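Local coordinates for protein probable enoyl-CoA hydratase/isomerase (Mycobacterium abscessus, PDB 3SWX) that probably acts on enoyl-CoA thioesters as a hydratase or isomerase of the crotonase-like family, at residues 122-135 with 183-197. Residues are numbered along the deposited sequence; the frame is centred on the assembly and turned at random.
Sequences LAADIVIADETATF and IVQEIVPVGEHVDTA
A129 pairs in parallel with I187 (CA to CA 4.8 Å), joining strand 186-188 to strand 126-130 at the outer side of the parallel part of the crotonase sheet. Two straight backbone bonds support this pairing: A129 N gives to E186 O at 2.9 Å (169°), and V188 N gives to A129 O.

The tightly packed part lies on the two buried apolar faces. On the side of A129, its CB meets V184 CG1 at 3.8 Å, while the other methyl, V184 CG2, meets F135 CZ obliquely and V127 CG1. On the opposite face, I128 packs against helix 193-205: its CG2 reaches T196 CB and its CG1 reaches A197 CB at 4.1 Å.

Before the paired strands, the side-chain carbonyl of Q185 accepts the backbone amide of V127, where a strand partner's carbonyl might otherwise sit. Its chain bends at chi2 (56°), bringing OE1 back to V127 N at 2.8 Å, while Q185 N gives to V127 O; NE2 bonds to N162 of the second subunit, tying this sheet edge to the trimer.

The solvent side, around E131 and V190, is built differently, with a carboxylate receiving a turn amide. E131 OE2 takes V190 N at 3.0 Å on its anti side, and the neighbouring E131 N to V188 O bond is weak. D130 lies buried just inside it. D130 OD2 uses its anti lone pair for G191 N (167°), while OD1 accepts T132 OG1 on its syn lone pair and T132 N from well above the carboxylate plane, in an Asx turn. With three donors shared between its two oxygens, the D130 carboxylate is fixed in rotation and probably stays ionised, linking the turns 130-133 and 189-192.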
loop_
_atom_site.group_PDB
_atom_site.type_symbol
_atom_site.label_atom_id
_atom_site.label_comp_id
_atom_site.label_asym_id
_atom_site.label_seq_id
_atom_site.Cartn_x
_atom_site.Cartn_y
_atom_site.Cartn_z
ATOM N N LEU B 122 -0.024 14.002 -4.208
ATOM C CA LEU B 122 -0.280 12.601 -4.529
ATOM C C LEU B 122 -0.058 12.264 -6.011
ATOM O O LEU B 122 0.195 11.103 -6.343
ATOM C CB LEU B 122 -1.700 12.173 -4.098
ATOM C CG LEU B 122 -1.994 12.019 -2.590
ATOM C CD1 LEU B 122 -3.519 11.886 -2.371
ATOM C CD2 LEU B 122 -1.264 10.826 -1.986
ATOM N N ALA B 123 -0.190 13.237 -6.900
ATOM C CA ALA B 123 0.020 13.006 -8.335
ATOM C C ALA B 123 1.518 12.919 -8.706
ATOM O O ALA B 123 1.861 12.306 -9.704
ATOM C CB ALA B 123 -0.668 14.095 -9.158
ATOM N N ALA B 124 2.385 13.517 -7.881
ATOM C CA ALA B 124 3.810 13.579 -8.114
ATOM C C ALA B 124 4.495 12.292 -7.703
ATOM O O ALA B 124 3.860 11.348 -7.222
ATOM C CB ALA B 124 4.429 14.762 -7.342
ATOM N N ASP B 125 5.808 12.268 -7.906
ATOM C CA ASP B 125 6.600 11.083 -7.612
ATOM C C ASP B 125 7.313 11.166 -6.282
ATOM O O ASP B 125 7.556 10.145 -5.660
ATOM C CB ASP B 125 7.588 10.822 -8.751
ATOM C CG ASP B 125 6.896 10.730 -10.068
ATOM O OD1 ASP B 125 5.998 9.854 -10.184
ATOM O OD2 ASP B 125 7.186 11.568 -10.949
ATOM N N ILE B 126 7.635 12.375 -5.837
ATOM C CA ILE B 126 8.363 12.566 -4.569
ATOM C C ILE B 126 7.882 13.856 -3.939
ATOM O O ILE B 126 7.754 14.890 -4.626
ATOM C CB ILE B 126 9.932 12.626 -4.748
ATOM C CG1 ILE B 126 10.500 11.342 -5.381
ATOM C CG2 ILE B 126 10.643 12.834 -3.377
ATOM C CD1 ILE B 126 11.839 11.554 -6.029
ATOM N N VAL B 127 7.600 13.802 -2.637
ATOM C CA VAL B 127 7.027 14.946 -1.935
ATOM C C VAL B 127 7.930 15.278 -0.762
ATOM O O VAL B 127 8.255 14.402 0.059
ATOM C CB VAL B 127 5.573 14.685 -1.445
ATOM C CG1 VAL B 127 5.019 15.886 -0.639
ATOM C CG2 VAL B 127 4.640 14.364 -2.620
ATOM N N ILE B 128 8.335 16.543 -0.697
ATOM C CA ILE B 128 9.149 17.044 0.390
ATOM C C ILE B 128 8.358 18.126 1.102
ATOM O O ILE B 128 7.841 19.046 0.445
ATOM C CB ILE B 128 10.451 17.677 -0.121
ATOM C CG1 ILE B 128 11.209 16.705 -1.030
ATOM C CG2 ILE B 128 11.299 18.168 1.071
ATOM C CD1 ILE B 128 11.683 15.417 -0.338
ATOM N N ALA B 129 8.303 18.025 2.434
ATOM C CA ALA B 129 7.654 19.028 3.273
ATOM C C ALA B 129 8.646 19.747 4.197
ATOM O O ALA B 129 9.588 19.124 4.709
ATOM C CB ALA B 129 6.545 18.360 4.100
ATOM N N ASP B 130 8.464 21.055 4.417
ATOM C CA ASP B 130 9.147 21.684 5.532
ATOM C C ASP B 130 8.319 21.420 6.796
ATOM O O ASP B 130 7.160 21.001 6.713
ATOM C CB ASP B 130 9.536 23.177 5.277
ATOM C CG ASP B 130 8.460 24.185 5.676
ATOM O OD1 ASP B 130 7.293 23.810 5.930
ATOM O OD2 ASP B 130 8.805 25.386 5.727
ATOM N N GLU B 131 8.921 21.659 7.961
ATOM C CA GLU B 131 8.283 21.323 9.245
ATOM C C GLU B 131 6.946 22.034 9.527
ATOM O O GLU B 131 6.180 21.595 10.396
ATOM C CB GLU B 131 9.275 21.509 10.406
ATOM C CG GLU B 131 9.942 22.875 10.469
ATOM C CD GLU B 131 11.089 22.943 11.486
ATOM O OE1 GLU B 131 11.031 22.198 12.499
ATOM O OE2 GLU B 131 12.033 23.750 11.262
ATOM N N THR B 132 6.639 23.102 8.796
ATOM C CA THR B 132 5.385 23.829 9.013
ATOM C C THR B 132 4.205 23.239 8.249
ATOM O O THR B 132 3.089 23.656 8.467
ATOM C CB THR B 132 5.476 25.319 8.570
ATOM O OG1 THR B 132 5.529 25.394 7.134
ATOM C CG2 THR B 132 6.700 25.991 9.154
ATOM N N ALA B 133 4.434 22.311 7.323
ATOM C CA ALA B 133 3.346 21.857 6.455
ATOM C C ALA B 133 2.184 21.281 7.266
ATOM O O ALA B 133 2.397 20.456 8.146
ATOM C CB ALA B 133 3.843 20.831 5.450
ATOM N N THR B 134 0.970 21.762 7.001
ATOM C CA THR B 134 -0.251 21.060 7.435
ATOM C C THR B 134 -1.153 20.743 6.239
ATOM O O THR B 134 -1.037 21.364 5.178
ATOM C CB THR B 134 -1.067 21.835 8.473
ATOM O OG1 THR B 134 -1.545 23.036 7.884
ATOM C CG2 THR B 134 -0.254 22.139 9.716
ATOM N N PHE B 135 -2.061 19.788 6.432
ATOM C CA PHE B 135 -2.894 19.247 5.351
ATOM C C PHE B 135 -4.365 19.111 5.775
ATOM O O PHE B 135 -4.661 18.684 6.891
ATOM C CB PHE B 135 -2.384 17.862 4.923
ATOM C CG PHE B 135 -0.926 17.833 4.552
ATOM C CD1 PHE B 135 0.048 17.713 5.531
ATOM C CD2 PHE B 135 -0.527 17.908 3.231
ATOM C CE1 PHE B 135 1.385 17.706 5.200
ATOM C CE2 PHE B 135 0.818 17.886 2.890
ATOM C CZ PHE B 135 1.774 17.786 3.875
ATOM N N ILE B 183 2.585 9.897 2.426
ATOM C CA ILE B 183 2.373 10.983 1.451
ATOM C C ILE B 183 3.623 11.859 1.299
ATOM O O ILE B 183 3.931 12.337 0.217
ATOM C CB ILE B 183 1.268 11.990 1.893
ATOM C CG1 ILE B 183 -0.101 11.374 1.969
ATOM C CG2 ILE B 183 1.162 13.155 0.894
ATOM C CD1 ILE B 183 -1.148 12.475 2.452
ATOM N N VAL B 184 4.308 12.108 2.407
ATOM C CA VAL B 184 5.492 12.958 2.421
ATOM C C VAL B 184 6.726 12.087 2.632
ATOM O O VAL B 184 6.767 11.312 3.584
ATOM C CB VAL B 184 5.398 13.975 3.576
ATOM C CG1 VAL B 184 6.784 14.621 3.862
ATOM C CG2 VAL B 184 4.358 15.030 3.253
ATOM N N GLN B 185 7.729 12.224 1.771
ATOM C CA GLN B 185 8.916 11.359 1.833
ATOM C C GLN B 185 9.940 11.869 2.824
ATOM O O GLN B 185 10.709 11.102 3.379
ATOM C CB GLN B 185 9.586 11.206 0.466
ATOM C CG GLN B 185 8.933 10.163 -0.421
ATOM C CD GLN B 185 7.457 10.419 -0.625
ATOM O OE1 GLN B 185 7.065 11.302 -1.400
ATOM N NE2 GLN B 185 6.623 9.643 0.070
ATOM N N GLU B 186 9.959 13.169 3.051
ATOM C CA GLU B 186 10.951 13.735 3.940
ATOM C C GLU B 186 10.465 15.084 4.442
ATOM O O GLU B 186 9.850 15.861 3.694
ATOM C CB GLU B 186 12.298 13.858 3.215
ATOM C CG GLU B 186 13.424 14.322 4.122
ATOM C CD GLU B 186 14.765 14.486 3.411
ATOM O OE1 GLU B 186 14.902 14.087 2.210
ATOM O OE2 GLU B 186 15.683 15.032 4.082
ATOM N N ILE B 187 10.711 15.316 5.732
ATOM C CA ILE B 187 10.441 16.572 6.374
ATOM C C ILE B 187 11.772 17.269 6.683
ATOM O O ILE B 187 12.666 16.678 7.293
ATOM C CB ILE B 187 9.694 16.390 7.698
ATOM C CG1 ILE B 187 8.406 15.573 7.523
ATOM C CG2 ILE B 187 9.375 17.770 8.328
ATOM C CD1 ILE B 187 7.846 15.108 8.856
ATOM N N VAL B 188 11.866 18.535 6.285
ATOM C CA VAL B 188 13.078 19.330 6.456
ATOM C C VAL B 188 12.773 20.623 7.217
ATOM O O VAL B 188 11.596 20.976 7.402
ATOM C CB VAL B 188 13.682 19.676 5.089
ATOM C CG1 VAL B 188 14.080 18.385 4.342
ATOM C CG2 VAL B 188 12.703 20.526 4.254
ATOM N N PRO B 189 13.830 21.331 7.676
ATOM C CA PRO B 189 13.611 22.570 8.426
ATOM C C PRO B 189 12.905 23.660 7.628
ATOM O O PRO B 189 12.919 23.641 6.390
ATOM C CB PRO B 189 15.034 23.004 8.812
ATOM C CG PRO B 189 15.789 21.690 8.914
ATOM C CD PRO B 189 15.241 20.905 7.736
ATOM N N VAL B 190 12.293 24.598 8.356
ATOM C CA VAL B 190 11.500 25.678 7.774
ATOM C C VAL B 190 12.204 26.312 6.571
ATOM O O VAL B 190 13.358 26.669 6.649
ATOM C CB VAL B 190 11.126 26.761 8.853
ATOM C CG1 VAL B 190 12.290 27.035 9.750
ATOM C CG2 VAL B 190 10.636 28.055 8.195
ATOM N N GLY B 191 11.510 26.396 5.437
ATOM C CA GLY B 191 12.045 27.054 4.233
ATOM C C GLY B 191 12.985 26.246 3.342
ATOM O O GLY B 191 13.360 26.730 2.286
ATOM N N GLU B 192 13.337 25.013 3.727
ATOM C CA GLU B 192 14.318 24.201 2.970
ATOM C C GLU B 192 13.714 23.203 1.994
ATOM O O GLU B 192 14.441 22.423 1.378
ATOM C CB GLU B 192 15.149 23.353 3.911
ATOM C CG GLU B 192 15.597 24.024 5.121
ATOM C CD GLU B 192 17.003 24.332 5.066
ATOM O OE1 GLU B 192 17.723 23.748 5.914
ATOM O OE2 GLU B 192 17.377 25.131 4.161
ATOM N N HIS B 193 12.394 23.177 1.920
ATOM C CA HIS B 193 11.670 22.196 1.110
ATOM C C HIS B 193 11.998 22.296 -0.378
ATOM O O HIS B 193 12.200 21.285 -1.026
ATOM C CB HIS B 193 10.158 22.316 1.333
ATOM C CG HIS B 193 9.622 23.706 1.191
ATOM N ND1 HIS B 193 10.024 24.747 2.002
ATOM C CD2 HIS B 193 8.701 24.222 0.345
ATOM C CE1 HIS B 193 9.377 25.847 1.655
ATOM N NE2 HIS B 193 8.578 25.556 0.642
ATOM N N VAL B 194 12.068 23.515 -0.910
ATOM C CA VAL B 194 12.366 23.700 -2.343
ATOM C C VAL B 194 13.814 23.283 -2.659
ATOM O O VAL B 194 14.044 22.490 -3.558
ATOM C CB VAL B 194 12.132 25.140 -2.827
ATOM C CG1 VAL B 194 12.174 25.177 -4.366
ATOM C CG2 VAL B 194 10.799 25.707 -2.297
ATOM N N ASP B 195 14.783 23.763 -1.890
ATOM C CA ASP B 195 16.183 23.336 -2.110
ATOM C C ASP B 195 16.412 21.831 -1.911
ATOM O O ASP B 195 17.230 21.257 -2.613
ATOM C CB ASP B 195 17.159 24.113 -1.228
ATOM C CG ASP B 195 17.226 25.594 -1.594
ATOM O OD1 ASP B 195 16.956 25.959 -2.761
ATOM O OD2 ASP B 195 17.538 26.382 -0.699
ATOM N N THR B 196 15.704 21.198 -0.973
ATOM C CA THR B 196 15.854 19.762 -0.781
ATOM C C THR B 196 15.288 19.045 -1.996
ATOM O O THR B 196 15.926 18.117 -2.513
ATOM C CB THR B 196 15.213 19.265 0.540
ATOM O OG1 THR B 196 15.841 19.933 1.640
ATOM C CG2 THR B 196 15.379 17.743 0.727
ATOM N N ALA B 197 14.139 19.506 -2.487
ATOM C CA ALA B 197 13.525 18.893 -3.665
ATOM C C ALA B 197 14.399 19.042 -4.930
ATOM O O ALA B 197 14.515 18.102 -5.706
ATOM C CB ALA B 197 12.112 19.462 -3.904
#